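Local coordinates for DotU family type IV/VI secretion system protein (Acinetobacter baumannii, PDB 6Y4R) that forms the cytoplasmic domain of TssL, a key component of the type VI secretion system that probably helps anchor the secretion apparatus in the inner membrane, at residues A25-F30 and Q82-I87; Q110-G115 and G153-Y158. All coordinates share one frame; numbering follows the deposited sequence.

The domain is all helical, and its two contacts follow one another along the chain without nesting or crossing. From the N terminus, the chain passes helices 4-7 and 9-19 before contact 1, where the start of helix 27-47 meets helix 79-85; this closes a loop of 51 residues that includes helix 52-71. The chain then continues through helix 90-95 into helix 100-114. Contact 2 joins the end of that helix to the last one, 143-159, closing a second loop of 37 residues that contains helix 119-130. The two contacts lie on opposite sides of the chain's centre, their own centres about 35 Å apart, so each ties together a separate edge of the fold.

Contact 1. Residues A25-F30 and Q82-I87; sequences ADPQRF and QNSWLI
Pro-27 and Ser-84 meet where the first turn of helix 27-47 packs against helix 79-85, a helix-to-helix contact within an all-helical domain. Their CA atoms are the nearest pair across the two segments, 6.7 Å from Pro-27 CA to Ser-84 CA. The proline ring rests its CB and CG against Ser-84 OG, and its CB also lies 4.1 Å from Ser-84 CB. Proline suits a first helical turn, where its missing N-H costs no helix bond, while serine is small enough to let the helices approach. Ser-84 OG also makes a weak hydrogen bond to Leu-81 O, one turn back in its own helix. Just before the proline, Asp-26 is the N-cap: its OD1 accepts a weak bond from Arg-29 N. Deeper in, the buried rings of Phe-30 and Trp-85 supply the apolar part of the contact, the two side chains crossing at about a right angle. The indole reaches the phenylalanine because Trp-85 CG stands opposite the backbone N (chi1 -158°). Its NE1 is hydrogen-bonded to Asp-67, which satisfies the polar end of the ring. On the six-membered side, Trp-85 CZ3 comes to 4.0 Å from Phe-30 CD2.

Contact 2. Residues Q110-G115 and G153-Y158; sequences QLRSRG and GDEIDY
A salt bridge between two helices, Arg-112 near the end of helix 100-114 and Glu-155 in the last helix, 143-159, makes this surface contact of the helical domain. The arginine offers the carboxylate its NE and one terminal nitrogen, a bidentate pairing. Arg-112 NE donates to Glu-155 OE1 at 2.8 Å, and Arg-112 NH2 donates to Glu-155 OE2 at 2.9 Å. Both bonds are within 15° of straight, and each oxygen accepts through its syn lone pair. The carboxylate lies at the guanidinium's edge, and the two planes are only 4° apart, so the groups meet in one plane rather than stacked. A bend at chi3 (73°) turns the guanidinium so that its NE edge faces the acid, and the glutamate chain bends in turn at chi2.

Arginine suits this place because its long chain can both span the gap and pack: besides holding Glu-155, it touches Leu-148 and Val-152, which precede the glutamate along the same helix. Arg-112 NH1 has a long, weak ion pair with Glu-109. Towards the interior, Leu-111 and Ile-156 both pack on helix 119-130, which thus bridges the two helices beneath the salt bridge.

With two parallel bonds instead of one, the guanidinium cannot readily turn about its bond to the acid, and the arginine's positive charge probably lowers the pKa of Glu-155 and favours its carboxylate form at this partly exposed surface.

Contact 1. Residues A25-F30 and Q82-I87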
loop_
_atom_site.group_PDB
_atom_site.type_symbol
_atom_site.label_atom_id
_atom_site.label_comp_id
_atom_site.label_asym_id
_atom_site.label_seq_id
_atom_site.Cartn_x
_atom_site.Cartn_y
_atom_site.Cartn_z
ATOM N N ALA A 25 -0.557 18.989 -8.544
ATOM C CA ALA A 25 -0.604 19.991 -9.606
ATOM C C ALA A 25 -0.186 19.397 -10.946
ATOM O O ALA A 25 -0.747 19.746 -11.994
ATOM C CB ALA A 25 0.282 21.184 -9.237
ATOM N N ASP A 26 0.769 18.470 -10.912
ATOM C CA ASP A 26 1.331 17.806 -12.087
ATOM C C ASP A 26 1.175 16.301 -11.869
ATOM O O ASP A 26 1.947 15.695 -11.098
ATOM C CB ASP A 26 2.795 18.216 -12.250
ATOM C CG ASP A 26 3.384 17.820 -13.569
ATOM O OD1 ASP A 26 2.822 16.928 -14.251
ATOM O OD2 ASP A 26 4.425 18.412 -13.928
ATOM N N PRO A 27 0.154 15.672 -12.473
ATOM C CA PRO A 27 -0.045 14.227 -12.261
ATOM C C PRO A 27 1.159 13.360 -12.634
ATOM O O PRO A 27 1.464 12.408 -11.905
ATOM C CB PRO A 27 -1.272 13.914 -13.131
ATOM C CG PRO A 27 -1.994 15.212 -13.278
ATOM C CD PRO A 27 -1.091 16.354 -12.867
ATOM N N GLN A 28 1.821 13.629 -13.770
ATOM C CA GLN A 28 2.933 12.782 -14.217
ATOM C C GLN A 28 4.219 13.045 -13.440
ATOM O O GLN A 28 5.054 12.144 -13.299
ATOM C CB GLN A 28 3.178 12.950 -15.717
ATOM C CG GLN A 28 2.517 11.885 -16.600
ATOM C CD GLN A 28 2.980 10.451 -16.283
ATOM O OE1 GLN A 28 4.100 10.234 -15.795
ATOM N NE2 GLN A 28 2.137 9.471 -16.615
ATOM N N ARG A 29 4.424 14.264 -12.961
ATOM C CA ARG A 29 5.532 14.482 -12.046
ATOM C C ARG A 29 5.272 13.762 -10.727
ATOM O O ARG A 29 6.196 13.216 -10.108
ATOM C CB ARG A 29 5.732 15.984 -11.815
ATOM C CG ARG A 29 6.901 16.293 -10.900
ATOM C CD ARG A 29 7.060 17.728 -10.520
ATOM N NE ARG A 29 5.822 18.386 -10.094
ATOM C CZ ARG A 29 5.620 19.701 -10.089
ATOM N NH1 ARG A 29 6.582 20.505 -10.480
ATOM N NH2 ARG A 29 4.457 20.180 -9.683
ATOM N N PHE A 30 4.014 13.770 -10.285
ATOM C CA PHE A 30 3.605 13.025 -9.103
ATOM C C PHE A 30 3.902 11.534 -9.249
ATOM O O PHE A 30 4.317 10.876 -8.288
ATOM C CB PHE A 30 2.114 13.284 -8.847
ATOM C CG PHE A 30 1.567 12.583 -7.635
ATOM C CD1 PHE A 30 1.835 13.051 -6.360
ATOM C CD2 PHE A 30 0.798 11.434 -7.778
ATOM C CE1 PHE A 30 1.319 12.389 -5.237
ATOM C CE2 PHE A 30 0.288 10.778 -6.676
ATOM C CZ PHE A 30 0.549 11.256 -5.392
ATOM N N GLN A 82 -6.750 11.193 -12.273
ATOM C CA GLN A 82 -7.248 9.852 -12.563
ATOM C C GLN A 82 -7.052 9.512 -14.036
ATOM O O GLN A 82 -6.628 8.403 -14.369
ATOM C CB GLN A 82 -8.716 9.741 -12.145
ATOM C CG GLN A 82 -8.924 9.957 -10.625
ATOM C CD GLN A 82 -10.387 10.035 -10.211
ATOM O OE1 GLN A 82 -11.203 10.669 -10.878
ATOM N NE2 GLN A 82 -10.721 9.396 -9.105
ATOM N N ASN A 83 -7.299 10.467 -14.934
ATOM C CA ASN A 83 -7.164 10.186 -16.363
ATOM C C ASN A 83 -5.727 9.922 -16.789
ATOM O O ASN A 83 -5.501 9.203 -17.772
ATOM C CB ASN A 83 -7.746 11.312 -17.201
ATOM C CG ASN A 83 -9.247 11.241 -17.307
ATOM O OD1 ASN A 83 -9.837 10.146 -17.285
ATOM N ND2 ASN A 83 -9.876 12.396 -17.501
ATOM N N SER A 84 -4.751 10.559 -16.144
ATOM C CA SER A 84 -3.369 10.211 -16.454
ATOM C C SER A 84 -2.950 8.909 -15.766
ATOM O O SER A 84 -2.148 8.144 -16.313
ATOM C CB SER A 84 -2.439 11.378 -16.126
ATOM O OG SER A 84 -2.208 11.506 -14.742
ATOM N N TRP A 85 -3.493 8.621 -14.587
ATOM C CA TRP A 85 -3.061 7.435 -13.857
ATOM C C TRP A 85 -3.581 6.160 -14.507
ATOM O O TRP A 85 -2.857 5.159 -14.576
ATOM C CB TRP A 85 -3.527 7.525 -12.402
ATOM C CG TRP A 85 -2.749 6.673 -11.432
ATOM C CD1 TRP A 85 -3.082 5.424 -10.976
ATOM C CD2 TRP A 85 -1.517 7.021 -10.782
ATOM N NE1 TRP A 85 -2.134 4.980 -10.079
ATOM C CE2 TRP A 85 -1.163 5.941 -9.947
ATOM C CE3 TRP A 85 -0.686 8.150 -10.816
ATOM C CZ2 TRP A 85 -0.008 5.950 -9.165
ATOM C CZ3 TRP A 85 0.456 8.158 -10.042
ATOM C CH2 TRP A 85 0.790 7.065 -9.232
ATOM N N LEU A 86 -4.829 6.175 -15.000
ATOM C CA LEU A 86 -5.458 4.961 -15.531
ATOM C C LEU A 86 -4.758 4.444 -16.786
ATOM O O LEU A 86 -4.957 3.282 -17.167
ATOM C CB LEU A 86 -6.946 5.226 -15.779
ATOM C CG LEU A 86 -7.353 6.209 -16.877
ATOM C CD1 LEU A 86 -7.366 5.601 -18.299
ATOM C CD2 LEU A 86 -8.672 6.894 -16.530
ATOM N N ILE A 87 -3.950 5.283 -17.436
ATOM C CA ILE A 87 -3.122 4.840 -18.557
ATOM C C ILE A 87 -2.293 3.623 -18.167
ATOM O O ILE A 87 -2.149 2.660 -18.933
ATOM C CB ILE A 87 -2.225 5.991 -19.041
ATOM C CG1 ILE A 87 -3.075 7.139 -19.593
ATOM C CG2 ILE A 87 -1.233 5.479 -20.076
ATOM C CD1 ILE A 87 -4.104 6.667 -20.612
#

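Contact 2. Residues Q110-G115 and G153-Y158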
loop_
_atom_site.group_PDB
_atom_site.type_symbol
_atom_site.label_atom_id
_atom_site.label_comp_id
_atom_site.label_asym_id
_atom_site.label_seq_id
_atom_site.Cartn_x
_atom_site.Cartn_y
_atom_site.Cartn_z
ATOM N N GLN A 110 -0.642 -15.145 4.341
ATOM C CA GLN A 110 0.672 -15.771 4.445
ATOM C C GLN A 110 1.507 -15.133 5.549
ATOM O O GLN A 110 2.242 -15.837 6.254
ATOM C CB GLN A 110 1.428 -15.685 3.118
ATOM C CG GLN A 110 0.753 -16.355 1.942
ATOM C CD GLN A 110 1.544 -16.154 0.647
ATOM O OE1 GLN A 110 1.260 -15.246 -0.161
ATOM N NE2 GLN A 110 2.546 -17.011 0.442
ATOM N N LEU A 111 1.411 -13.792 5.711
ATOM C CA LEU A 111 2.226 -13.082 6.700
ATOM C C LEU A 111 1.683 -13.229 8.108
ATOM O O LEU A 111 2.462 -13.254 9.071
ATOM C CB LEU A 111 2.346 -11.599 6.386
ATOM C CG LEU A 111 2.742 -11.148 5.011
ATOM C CD1 LEU A 111 2.526 -9.598 4.868
ATOM C CD2 LEU A 111 4.169 -11.624 4.833
ATOM N N ARG A 112 0.357 -13.279 8.255
ATOM C CA ARG A 112 -0.207 -13.567 9.566
ATOM C C ARG A 112 0.290 -14.924 10.036
ATOM O O ARG A 112 0.639 -15.100 11.210
ATOM C CB ARG A 112 -1.739 -13.549 9.503
ATOM C CG ARG A 112 -2.376 -12.215 9.167
ATOM C CD ARG A 112 -3.897 -12.306 8.994
ATOM N NE ARG A 112 -4.582 -12.479 10.278
ATOM C CZ ARG A 112 -5.855 -12.845 10.422
ATOM N NH1 ARG A 112 -6.609 -13.072 9.359
ATOM N NH2 ARG A 112 -6.372 -12.982 11.638
ATOM N N SER A 113 0.362 -15.887 9.108
ATOM C CA SER A 113 0.821 -17.239 9.423
ATOM C C SER A 113 2.295 -17.261 9.818
ATOM O O SER A 113 2.712 -18.076 10.651
ATOM C CB SER A 113 0.589 -18.157 8.227
ATOM O OG SER A 113 1.600 -17.976 7.250
ATOM N N ARG A 114 3.119 -16.444 9.157
ATOM C CA ARG A 114 4.541 -16.422 9.476
ATOM C C ARG A 114 4.872 -15.577 10.698
ATOM O O ARG A 114 6.015 -15.641 11.162
ATOM C CB ARG A 114 5.378 -15.941 8.290
ATOM C CG ARG A 114 5.347 -16.876 7.098
ATOM C CD ARG A 114 6.138 -18.153 7.370
ATOM N NE ARG A 114 7.459 -17.906 7.943
ATOM C CZ ARG A 114 8.531 -17.496 7.269
ATOM N NH1 ARG A 114 8.452 -17.207 5.972
ATOM N NH2 ARG A 114 9.681 -17.321 7.914
ATOM N N GLY A 115 3.935 -14.751 11.176
ATOM C CA GLY A 115 4.015 -14.142 12.495
ATOM C C GLY A 115 5.201 -13.234 12.744
ATOM O O GLY A 115 5.250 -12.106 12.248
ATOM N N GLY A 153 -4.353 -6.137 13.653
ATOM C CA GLY A 153 -3.776 -5.203 14.601
ATOM C C GLY A 153 -3.506 -5.840 15.947
ATOM O O GLY A 153 -2.509 -5.523 16.607
ATOM N N ASP A 154 -4.411 -6.731 16.380
ATOM C CA ASP A 154 -4.236 -7.446 17.640
ATOM C C ASP A 154 -3.053 -8.395 17.573
ATOM O O ASP A 154 -2.290 -8.510 18.540
ATOM C CB ASP A 154 -5.484 -8.276 17.978
ATOM C CG ASP A 154 -6.695 -7.431 18.373
ATOM O OD1 ASP A 154 -6.518 -6.324 18.934
ATOM O OD2 ASP A 154 -7.837 -7.908 18.154
ATOM N N GLU A 155 -2.901 -9.101 16.442
ATOM C CA GLU A 155 -1.802 -10.057 16.284
ATOM C C GLU A 155 -0.457 -9.350 16.284
ATOM O O GLU A 155 0.523 -9.870 16.821
ATOM C CB GLU A 155 -1.990 -10.880 15.014
ATOM C CG GLU A 155 -3.052 -11.911 15.190
ATOM C CD GLU A 155 -3.921 -12.085 13.970
ATOM O OE1 GLU A 155 -3.436 -11.906 12.817
ATOM O OE2 GLU A 155 -5.121 -12.360 14.192
ATOM N N ILE A 156 -0.390 -8.167 15.686
ATOM C CA ILE A 156 0.843 -7.400 15.743
ATOM C C ILE A 156 1.135 -6.972 17.175
ATOM O O ILE A 156 2.277 -7.063 17.638
ATOM C CB ILE A 156 0.776 -6.209 14.779
ATOM C CG1 ILE A 156 0.658 -6.741 13.344
ATOM C CG2 ILE A 156 2.024 -5.364 14.951
ATOM C CD1 ILE A 156 0.541 -5.666 12.311
ATOM N N ASP A 157 0.110 -6.506 17.907
ATOM C CA ASP A 157 0.302 -6.210 19.329
ATOM C C ASP A 157 0.756 -7.450 20.090
ATOM O O ASP A 157 1.593 -7.359 20.995
ATOM C CB ASP A 157 -0.992 -5.711 19.985
ATOM C CG ASP A 157 -1.355 -4.286 19.623
ATOM O OD1 ASP A 157 -0.460 -3.481 19.259
ATOM O OD2 ASP A 157 -2.555 -3.956 19.761
ATOM N N TYR A 158 0.210 -8.620 19.733
ATOM C CA TYR A 158 0.557 -9.870 20.408
ATOM C C TYR A 158 1.984 -10.311 20.109
ATOM O O TYR A 158 2.664 -10.854 20.989
ATOM C CB TYR A 158 -0.443 -10.968 20.021
ATOM C CG TYR A 158 -0.125 -12.371 20.526
ATOM C CD1 TYR A 158 -0.798 -12.917 21.602
ATOM C CD2 TYR A 158 0.847 -13.155 19.917
ATOM C CE1 TYR A 158 -0.505 -14.210 22.058
ATOM C CE2 TYR A 158 1.140 -14.437 20.363
ATOM C CZ TYR A 158 0.465 -14.960 21.428
ATOM O OH TYR A 158 0.777 -16.241 21.858
#